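PDB 3FIU: NH(3)-dependent NAD(+) synthetase from Francisella tularensis subsp. holarctica LVS, which belongs to the NAD synthase family in the HUP clan of alpha/beta folds and is modelled with adenosine monophosphate, pyrophosphate, magnesium and sodium bound. Local coordinates for residues 28-33 with 134-139; 58-63 with 85-90; 92-97 with 118-123. All blocks are in the same frame, centred on the assembly; numbering follows the deposited sequence.

In the fold
The three contacts illustrate how chemistry follows place in an alpha/beta fold. Interactions 1 and 2 lie in the same parallel sheet, on its two outer strand pairs; both are partly buried and held by backbone hydrogen bonds. They meet where Val33 packs on Leu59. Interaction 1 runs out to a polar margin bridged by one water, whereas interaction 2 passes beside the AMP base, which Leu61 N meets. Interaction 3 is fully buried, joins two helices and relies on apolar and CH-pi packing. It touches interaction 2 through Ile90 and Gln120 and shares helix 113-135 with interaction 1. Each of the three also borders the second subunit.

Interaction 1: 28-33 with 134-139; sequences PAEGFV and QYNRIV
Phe32 and Ile138 make the apolar centre, lying side by side on one face of a parallel strand pair. With CG1 in the crowded position between the backbone N and the carbonyl carbon (chi1 56°), Ile138 sets that atom 3.8 Å from Phe32 CD2. Its other branch, CG2, rests 3.7 Å from Ala29 CB. On the opposite face Val33 CG1 runs alongside Val139 CG2 at 3.9 Å.

Between these layers the backbone of Ile138 serves 28-33 twice. Its N donates to Gly31 O within the carbonyl plane (2.8 Å), and its O accepts from Val33 N, which stands above the carbonyl plane (3.0 Å). The strand segments are markedly twisted, their directions 44° apart. Farther out, Glu30 N points almost along the C=O axis of Asn136, 2.8 Å from its O; Asn136, with positive phi, is where the chain leaves helical geometry. Gly31 N is buried here with no polar partner.

Arg137 carries the polar edge. Bent at chi2 (-64°), it folds over Gly31 so that NH1 donates to Phe32 O at 2.9 Å, the oxygen lying in the guanidinium plane; NH1 also bonds Thr57. Glu30 OE1 and Arg137 NE stay 5.6 Å apart and are joined by a water that accepts from NE and donates to OE1 and to Tyr135 O. The two opposite charges are thus linked through the water and not by direct contact.

Strand 137-139 is an outermost strand of the chain's sheet, and 31-35 is flanked on its other side by 56-60. Helix 9-25, through Leu20 and Cys24, packs on the Phe32 and Ile138 face, while Leu128 and Tyr131 of helix 113-135 pack against Val33, giving the helix-sheet-helix layering of a Rossmann-like fold.

Interaction 2: 58-63 with 85-90; sequences ALILPS and HYTISI. With AMP (adenosine monophosphate), chain G.
Pro62 O is the best-held polar atom, held by one firm hydrogen bond, one weak one and a CA-H...O contact. Ile90 N donates to it in the carbonyl plane at 2.9 Å, a water adds the weak bond at 3.1 Å, and Ser89 CA makes the CA-H...O contact at 3.4 Å. The same water bonds Ser89 OG, which also caps Gln91 N at the start of the next helix.

Upstream, the donors of the parallel ladder come in nearer the C=O axis: Ile60 N meets Tyr86 O at 2.7 Å, and Ile60 O receives Ile88 N in the same manner. Beyond Ile60 the strand gives way to loop, and Leu61 N turns to the ligand, donating to AMP N1 at 2.9 Å. A main-chain N-H thus holds N1 of the adenine while Leu61 CB, 3.7 Å from Ile90 CG2, packs beside the base. Leu61 CD2 lies alongside Ile88.

On one face of the strands Leu59 CD2 approaches the edge of the Tyr86 ring, 3.9 Å from CD1. On the other, the side chains of Ile60 and Thr87 run side by side, CD1 of Ile60 3.7 Å from OG1 of Thr87.

The pair closes the beta-alpha-beta unit of strands 56-60 and 84-87, whose connecting helix 68-81 packs on Ile60 through Met71, Ala74 and Ile78. Helix 113-135 meets Ile90, and Ser103 and Phe104 of the second subunit pack on Tyr86 and Ile88, respectively.

Interaction 3: 92-97 with 118-123; sequences PAYEAF and NAQARL
Tyr94 and Phe97 both hold CG anti to the backbone N (chi1 172° and 175°), which sends their rings from helix 91-100 toward helix 113-135. Gln120 answers with CG anti to its carbonyl carbon and an extended chain beyond, so that it lies across the tyrosine. The motif is an oblique helix-helix packing within the alpha/beta fold: the two segments run at 129° with axes 10.4 Å apart at closest approach, and the side chains bridge that gap.

The Tyr94 ring is engaged on a face and at its edge. Over one face stands Gln120 CG, in a CH-pi contact 4.1 Å from the ring centroid. Farther along the side chain Gln120 OE1 sits 3.7 Å above the ring plane, over its centre, with the amide turned almost perpendicular to the ring. At the edge, in plane, Ala119 CB is 3.9 Å from Tyr94 CE2. That same methyl touches Phe97 CE2, also at 3.9 Å, so one small side chain fits between two aromatic rings a helical turn apart.

All six touching residues are buried, and the contact is carried by dispersion and packing. Gln120 also packs on Ser63 and Asn65, near the AMP pocket. The second subunit packs against the same residues that make the contact: its Tyr127 meets the Phe97 ring, and its Met126 lies on Phe97 and Leu123.

Leu123 completes the join with its two methyls divided, CD2 lying 4.3 Å from Ala93 CB and CD1 pressing against the helix backbone, 3.6 Å from Tyr94 CA.

Interaction 1: 28-33 with 134-139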
loop_
_atom_site.group_PDB
_atom_site.type_symbol
_atom_site.label_atom_id
_atom_site.label_comp_id
_atom_site.label_asym_id
_atom_site.label_seq_id
_atom_site.Cartn_x
_atom_site.Cartn_y
_atom_site.Cartn_z
ATOM N N PRO A 28 -1.749 -19.211 3.965
ATOM C CA PRO A 28 -1.022 -19.746 5.120
ATOM C C PRO A 28 0.171 -18.900 5.532
ATOM O O PRO A 28 0.849 -18.326 4.674
ATOM C CB PRO A 28 -0.504 -21.082 4.598
ATOM C CG PRO A 28 -0.213 -20.800 3.166
ATOM C CD PRO A 28 -1.311 -19.864 2.711
ATOM N N ALA A 29 0.435 -18.852 6.841
ATOM C CA ALA A 29 1.610 -18.157 7.387
ATOM C C ALA A 29 2.009 -18.812 8.707
ATOM O O ALA A 29 1.214 -19.541 9.291
ATOM C CB ALA A 29 1.308 -16.651 7.619
ATOM N N GLU A 30 3.214 -18.526 9.191
ATOM C CA GLU A 30 3.675 -19.119 10.445
ATOM C C GLU A 30 3.287 -18.263 11.681
ATOM O O GLU A 30 3.206 -18.773 12.811
ATOM C CB GLU A 30 5.188 -19.382 10.370
ATOM C CG GLU A 30 5.561 -20.496 9.370
ATOM C CD GLU A 30 7.046 -20.517 9.002
ATOM O OE1 GLU A 30 7.909 -20.166 9.851
ATOM O OE2 GLU A 30 7.350 -20.896 7.847
ATOM N N GLY A 31 3.002 -16.975 11.468
ATOM C CA GLY A 31 2.776 -16.051 12.583
ATOM C C GLY A 31 2.614 -14.612 12.118
ATOM O O GLY A 31 2.203 -14.350 10.959
ATOM N N PHE A 32 3.001 -13.693 12.994
ATOM C CA PHE A 32 2.643 -12.299 12.874
ATOM C C PHE A 32 3.827 -11.380 13.019
ATOM O O PHE A 32 4.837 -11.701 13.663
ATOM C CB PHE A 32 1.643 -11.930 13.990
ATOM C CG PHE A 32 0.408 -12.799 14.015
ATOM C CD1 PHE A 32 0.282 -13.828 14.956
ATOM C CD2 PHE A 32 -0.627 -12.586 13.094
ATOM C CE1 PHE A 32 -0.867 -14.648 14.958
ATOM C CE2 PHE A 32 -1.787 -13.374 13.103
ATOM C CZ PHE A 32 -1.891 -14.431 14.033
ATOM N N VAL A 33 3.662 -10.195 12.453
ATOM C CA VAL A 33 4.549 -9.090 12.757
ATOM C C VAL A 33 3.672 -7.845 12.918
ATOM O O VAL A 33 2.599 -7.717 12.262
ATOM C CB VAL A 33 5.683 -8.935 11.689
ATOM C CG1 VAL A 33 5.120 -8.583 10.311
ATOM C CG2 VAL A 33 6.772 -7.884 12.131
ATOM N N GLN A 134 10.453 -12.294 4.800
ATOM C CA GLN A 134 11.629 -13.068 5.200
ATOM C C GLN A 134 11.290 -14.218 6.171
ATOM O O GLN A 134 11.939 -15.257 6.125
ATOM C CB GLN A 134 12.712 -12.169 5.796
ATOM C CG GLN A 134 13.965 -12.939 6.168
ATOM C CD GLN A 134 15.188 -12.064 6.339
ATOM O OE1 GLN A 134 15.206 -10.905 5.910
ATOM N NE2 GLN A 134 16.233 -12.623 6.970
ATOM N N TYR A 135 10.279 -14.038 7.023
ATOM C CA TYR A 135 9.969 -15.012 8.093
ATOM C C TYR A 135 8.596 -15.657 7.975
ATOM O O TYR A 135 8.105 -16.238 8.950
ATOM C CB TYR A 135 10.142 -14.384 9.492
ATOM C CG TYR A 135 11.582 -14.053 9.803
ATOM C CD1 TYR A 135 12.414 -14.990 10.421
ATOM C CD2 TYR A 135 12.120 -12.815 9.457
ATOM C CE1 TYR A 135 13.745 -14.694 10.697
ATOM C CE2 TYR A 135 13.455 -12.503 9.723
ATOM C CZ TYR A 135 14.258 -13.456 10.348
ATOM O OH TYR A 135 15.573 -13.171 10.604
ATOM N N ASN A 136 7.989 -15.559 6.790
ATOM C CA ASN A 136 6.617 -16.074 6.525
ATOM C C ASN A 136 5.584 -15.655 7.578
ATOM O O ASN A 136 4.901 -16.495 8.166
ATOM C CB ASN A 136 6.594 -17.611 6.329
ATOM C CG ASN A 136 5.253 -18.129 5.784
ATOM O OD1 ASN A 136 4.797 -19.213 6.165
ATOM N ND2 ASN A 136 4.620 -17.358 4.905
ATOM N N ARG A 137 5.484 -14.353 7.826
ATOM C CA ARG A 137 4.492 -13.827 8.760
ATOM C C ARG A 137 3.424 -13.065 8.022
ATOM O O ARG A 137 3.629 -12.683 6.874
ATOM C CB ARG A 137 5.143 -12.851 9.762
ATOM C CG ARG A 137 6.331 -13.449 10.555
ATOM C CD ARG A 137 5.931 -14.613 11.478
ATOM N NE ARG A 137 7.117 -15.142 12.162
ATOM C CZ ARG A 137 7.643 -14.622 13.270
ATOM N NH1 ARG A 137 7.061 -13.574 13.873
ATOM N NH2 ARG A 137 8.741 -15.163 13.801
ATOM N N ILE A 138 2.299 -12.811 8.679
ATOM C CA ILE A 138 1.374 -11.800 8.159
ATOM C C ILE A 138 1.419 -10.514 8.983
ATOM O O ILE A 138 1.712 -10.564 10.170
ATOM C CB ILE A 138 -0.062 -12.310 7.974
ATOM C CG1 ILE A 138 -0.648 -12.886 9.282
ATOM C CG2 ILE A 138 -0.071 -13.322 6.866
ATOM C CD1 ILE A 138 -2.180 -13.204 9.155
ATOM N N VAL A 139 1.140 -9.378 8.337
ATOM C CA VAL A 139 1.261 -8.068 8.970
ATOM C C VAL A 139 -0.074 -7.691 9.580
ATOM O O VAL A 139 -1.095 -7.559 8.876
ATOM C CB VAL A 139 1.677 -6.964 7.935
ATOM C CG1 VAL A 139 1.699 -5.583 8.613
ATOM C CG2 VAL A 139 3.009 -7.295 7.327
HETATM O O HOH W 1 8.253 -17.515 11.227
#

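Interaction 2: 58-63 with 85-90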
loop_
_atom_site.group_PDB
_atom_site.type_symbol
_atom_site.label_atom_id
_atom_site.label_comp_id
_atom_site.label_asym_id
_atom_site.label_seq_id
_atom_site.Cartn_x
_atom_site.Cartn_y
_atom_site.Cartn_z
ATOM N N ALA A 58 7.641 -7.919 17.121
ATOM C CA ALA A 58 7.340 -6.489 17.102
ATOM C C ALA A 58 8.479 -5.670 16.518
ATOM O O ALA A 58 9.641 -5.895 16.847
ATOM C CB ALA A 58 7.020 -5.983 18.506
ATOM N N LEU A 59 8.144 -4.704 15.666
ATOM C CA LEU A 59 9.124 -3.757 15.210
ATOM C C LEU A 59 8.847 -2.407 15.868
ATOM O O LEU A 59 7.734 -1.919 15.841
ATOM C CB LEU A 59 9.097 -3.624 13.676
ATOM C CG LEU A 59 9.279 -4.901 12.870
ATOM C CD1 LEU A 59 9.449 -4.527 11.371
ATOM C CD2 LEU A 59 10.491 -5.689 13.405
ATOM N N ILE A 60 9.879 -1.822 16.462
ATOM C CA ILE A 60 9.823 -0.429 16.888
ATOM C C ILE A 60 10.596 0.406 15.894
ATOM O O ILE A 60 11.779 0.162 15.638
ATOM C CB ILE A 60 10.370 -0.253 18.300
ATOM C CG1 ILE A 60 9.594 -1.133 19.281
ATOM C CG2 ILE A 60 10.387 1.278 18.734
ATOM C CD1 ILE A 60 10.174 -1.098 20.697
ATOM N N LEU A 61 9.929 1.427 15.350
ATOM C CA LEU A 61 10.430 2.110 14.157
ATOM C C LEU A 61 10.399 3.621 14.328
ATOM O O LEU A 61 9.665 4.330 13.602
ATOM C CB LEU A 61 9.610 1.670 12.914
ATOM C CG LEU A 61 9.658 0.162 12.687
ATOM C CD1 LEU A 61 8.633 -0.307 11.621
ATOM C CD2 LEU A 61 11.084 -0.170 12.240
ATOM N N PRO A 62 11.202 4.134 15.276
ATOM C CA PRO A 62 11.154 5.576 15.516
ATOM C C PRO A 62 11.763 6.438 14.407
ATOM O O PRO A 62 12.736 6.048 13.750
ATOM C CB PRO A 62 11.950 5.735 16.814
ATOM C CG PRO A 62 12.842 4.549 16.878
ATOM C CD PRO A 62 12.164 3.442 16.164
ATOM N N SER A 63 11.204 7.625 14.217
ATOM C CA SER A 63 11.904 8.670 13.480
ATOM C C SER A 63 12.344 9.712 14.508
ATOM O O SER A 63 12.002 9.610 15.677
ATOM C CB SER A 63 10.979 9.304 12.460
ATOM O OG SER A 63 9.933 10.010 13.137
ATOM N N HIS A 85 11.810 -8.969 18.897
ATOM C CA HIS A 85 11.576 -7.584 18.503
ATOM C C HIS A 85 12.835 -6.938 17.970
ATOM O O HIS A 85 13.947 -7.383 18.263
ATOM C CB HIS A 85 11.102 -6.787 19.738
ATOM C CG HIS A 85 12.120 -6.774 20.830
ATOM N ND1 HIS A 85 12.362 -7.872 21.632
ATOM C CD2 HIS A 85 13.018 -5.832 21.198
ATOM C CE1 HIS A 85 13.334 -7.590 22.479
ATOM N NE2 HIS A 85 13.745 -6.355 22.241
ATOM N N TYR A 86 12.667 -5.871 17.207
ATOM C CA TYR A 86 13.785 -5.048 16.749
ATOM C C TYR A 86 13.403 -3.589 16.836
ATOM O O TYR A 86 12.249 -3.213 16.557
ATOM C CB TYR A 86 14.153 -5.410 15.298
ATOM C CG TYR A 86 14.443 -6.892 15.172
ATOM C CD1 TYR A 86 13.403 -7.807 14.938
ATOM C CD2 TYR A 86 15.737 -7.385 15.351
ATOM C CE1 TYR A 86 13.636 -9.152 14.874
ATOM C CE2 TYR A 86 15.987 -8.748 15.274
ATOM C CZ TYR A 86 14.935 -9.618 15.033
ATOM O OH TYR A 86 15.158 -10.966 14.985
ATOM N N THR A 87 14.351 -2.778 17.276
ATOM C CA THR A 87 14.215 -1.335 17.271
ATOM C C THR A 87 15.109 -0.756 16.202
ATOM O O THR A 87 16.354 -0.856 16.271
ATOM C CB THR A 87 14.555 -0.719 18.639
ATOM O OG1 THR A 87 13.760 -1.328 19.670
ATOM C CG2 THR A 87 14.309 0.812 18.602
ATOM N N ILE A 88 14.494 -0.150 15.204
ATOM C CA ILE A 88 15.242 0.365 14.043
ATOM C C ILE A 88 14.841 1.804 13.740
ATOM O O ILE A 88 13.664 2.078 13.473
ATOM C CB ILE A 88 15.038 -0.516 12.786
ATOM C CG1 ILE A 88 15.521 -1.943 13.045
ATOM C CG2 ILE A 88 15.736 0.098 11.555
ATOM C CD1 ILE A 88 14.979 -2.959 12.072
ATOM N N SER A 89 15.809 2.722 13.780
ATOM C CA SER A 89 15.508 4.100 13.386
ATOM C C SER A 89 15.220 4.145 11.889
ATOM O O SER A 89 15.997 3.617 11.083
ATOM C CB SER A 89 16.656 5.050 13.677
ATOM O OG SER A 89 16.306 6.373 13.273
ATOM N N ILE A 90 14.118 4.809 11.526
ATOM C CA ILE A 90 13.772 4.974 10.126
ATOM C C ILE A 90 14.361 6.261 9.605
ATOM O O ILE A 90 14.175 6.612 8.426
ATOM C CB ILE A 90 12.211 4.901 9.879
ATOM C CG1 ILE A 90 11.498 6.142 10.460
ATOM C CG2 ILE A 90 11.667 3.613 10.465
ATOM C CD1 ILE A 90 10.065 6.320 9.978
HETATM P P AMP G . -1.342 5.932 14.850
HETATM O O1P AMP G . -2.760 5.390 14.846
HETATM O O2P AMP G . -1.061 6.829 13.633
HETATM O O3P AMP G . -0.795 6.489 16.117
HETATM O "O5'" AMP G . -0.383 4.669 14.484
HETATM C "C5'" AMP G . -0.811 3.737 13.469
HETATM C "C4'" AMP G . 0.084 2.512 13.546
HETATM O "O4'" AMP G . 1.367 2.764 12.959
HETATM C "C3'" AMP G . 0.421 2.093 14.971
HETATM O "O3'" AMP G . -0.669 1.350 15.499
HETATM C "C2'" AMP G . 1.665 1.238 14.754
HETATM O "O2'" AMP G . 1.317 -0.114 14.381
HETATM C "C1'" AMP G . 2.361 1.952 13.592
HETATM N N9 AMP G . 3.383 2.871 14.143
HETATM C C8 AMP G . 3.268 4.212 14.341
HETATM N N7 AMP G . 4.404 4.729 14.879
HETATM C C5 AMP G . 5.252 3.687 15.058
HETATM C C6 AMP G . 6.629 3.536 15.563
HETATM N N6 AMP G . 7.305 4.603 16.049
HETATM N N1 AMP G . 7.133 2.288 15.535
HETATM C C2 AMP G . 6.470 1.204 15.084
HETATM N N3 AMP G . 5.204 1.260 14.583
HETATM C C4 AMP G . 4.586 2.474 14.556
HETATM O O HOH W 2 14.852 7.823 15.263
#

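Interaction 3: 92-97 with 118-123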
loop_
_atom_site.group_PDB
_atom_site.type_symbol
_atom_site.label_atom_id
_atom_site.label_comp_id
_atom_site.label_asym_id
_atom_site.label_seq_id
_atom_site.Cartn_x
_atom_site.Cartn_y
_atom_site.Cartn_z
ATOM N N PRO A 92 17.544 7.402 8.825
ATOM C CA PRO A 92 18.430 7.352 7.630
ATOM C C PRO A 92 17.688 7.141 6.313
ATOM O O PRO A 92 17.930 7.854 5.323
ATOM C CB PRO A 92 19.342 6.138 7.908
ATOM C CG PRO A 92 19.375 6.053 9.390
ATOM C CD PRO A 92 17.999 6.476 9.881
ATOM N N ALA A 93 16.803 6.156 6.293
ATOM C CA ALA A 93 16.000 5.882 5.111
ATOM C C ALA A 93 15.077 7.065 4.787
ATOM O O ALA A 93 14.952 7.478 3.601
ATOM C CB ALA A 93 15.208 4.616 5.317
ATOM N N TYR A 94 14.467 7.640 5.824
ATOM C CA TYR A 94 13.543 8.766 5.598
ATOM C C TYR A 94 14.312 9.982 5.001
ATOM O O TYR A 94 13.857 10.614 4.047
ATOM C CB TYR A 94 12.742 9.151 6.881
ATOM C CG TYR A 94 11.978 10.417 6.649
ATOM C CD1 TYR A 94 12.424 11.637 7.176
ATOM C CD2 TYR A 94 10.877 10.431 5.791
ATOM C CE1 TYR A 94 11.752 12.818 6.881
ATOM C CE2 TYR A 94 10.210 11.604 5.495
ATOM C CZ TYR A 94 10.651 12.792 6.043
ATOM O OH TYR A 94 9.960 13.951 5.727
ATOM N N GLU A 95 15.478 10.297 5.559
ATOM C CA GLU A 95 16.276 11.428 5.074
ATOM C C GLU A 95 16.737 11.234 3.625
ATOM O O GLU A 95 16.679 12.176 2.833
ATOM C CB GLU A 95 17.439 11.734 6.032
ATOM C CG GLU A 95 17.025 12.549 7.259
ATOM C CD GLU A 95 17.184 14.033 7.030
ATOM O OE1 GLU A 95 16.161 14.725 6.824
ATOM O OE2 GLU A 95 18.348 14.496 7.018
ATOM N N ALA A 96 17.145 10.015 3.273
ATOM C CA ALA A 96 17.549 9.753 1.879
ATOM C C ALA A 96 16.310 9.948 0.991
ATOM O O ALA A 96 16.357 10.593 -0.070
ATOM C CB ALA A 96 18.111 8.338 1.735
ATOM N N PHE A 97 15.180 9.432 1.442
ATOM C CA PHE A 97 13.978 9.570 0.625
ATOM C C PHE A 97 13.611 11.057 0.465
ATOM O O PHE A 97 13.453 11.570 -0.655
ATOM C CB PHE A 97 12.808 8.781 1.213
ATOM C CG PHE A 97 11.526 8.988 0.467
ATOM C CD1 PHE A 97 11.287 8.328 -0.760
ATOM C CD2 PHE A 97 10.573 9.879 0.957
ATOM C CE1 PHE A 97 10.066 8.525 -1.468
ATOM C CE2 PHE A 97 9.375 10.099 0.266
ATOM C CZ PHE A 97 9.113 9.407 -0.952
ATOM N N ASN A 118 3.104 10.890 6.152
ATOM C CA ASN A 118 2.686 9.804 5.256
ATOM C C ASN A 118 3.867 8.974 4.736
ATOM O O ASN A 118 3.764 7.749 4.620
ATOM C CB ASN A 118 1.889 10.352 4.084
ATOM C CG ASN A 118 0.470 10.757 4.466
ATOM O OD1 ASN A 118 -0.059 10.351 5.500
ATOM N ND2 ASN A 118 -0.152 11.551 3.614
ATOM N N ALA A 119 4.965 9.645 4.394
ATOM C CA ALA A 119 6.181 8.943 3.948
ATOM C C ALA A 119 6.715 8.037 5.053
ATOM O O ALA A 119 7.113 6.892 4.801
ATOM C CB ALA A 119 7.246 9.927 3.565
ATOM N N GLN A 120 6.723 8.544 6.287
ATOM C CA GLN A 120 7.221 7.715 7.400
ATOM C C GLN A 120 6.321 6.520 7.629
ATOM O O GLN A 120 6.809 5.429 7.924
ATOM C CB GLN A 120 7.430 8.525 8.676
ATOM C CG GLN A 120 8.477 9.605 8.494
ATOM C CD GLN A 120 8.748 10.458 9.728
ATOM O OE1 GLN A 120 9.741 11.204 9.773
ATOM N NE2 GLN A 120 7.897 10.365 10.711
ATOM N N ALA A 121 5.009 6.694 7.483
ATOM C CA ALA A 121 4.102 5.552 7.679
ATOM C C ALA A 121 4.320 4.463 6.622
ATOM O O ALA A 121 4.222 3.298 6.903
ATOM C CB ALA A 121 2.640 6.015 7.639
ATOM N N ARG A 122 4.615 4.871 5.397
ATOM C CA ARG A 122 4.853 3.944 4.317
ATOM C C ARG A 122 6.228 3.273 4.482
ATOM O O ARG A 122 6.378 2.127 4.140
ATOM C CB ARG A 122 4.786 4.702 2.994
ATOM C CG ARG A 122 3.334 5.188 2.723
ATOM C CD ARG A 122 3.245 6.027 1.452
ATOM N NE ARG A 122 1.830 6.411 1.291
ATOM C CZ ARG A 122 1.380 7.639 1.079
ATOM N NH1 ARG A 122 2.236 8.638 0.872
ATOM N NH2 ARG A 122 0.052 7.847 1.014
ATOM N N LEU A 123 7.212 3.998 4.986
ATOM C CA LEU A 123 8.462 3.328 5.367
ATOM C C LEU A 123 8.226 2.215 6.394
ATOM O O LEU A 123 8.774 1.106 6.271
ATOM C CB LEU A 123 9.477 4.312 5.928
ATOM C CG LEU A 123 10.298 5.090 4.914
ATOM C CD1 LEU A 123 11.173 6.063 5.672
ATOM C CD2 LEU A 123 11.143 4.138 4.052
#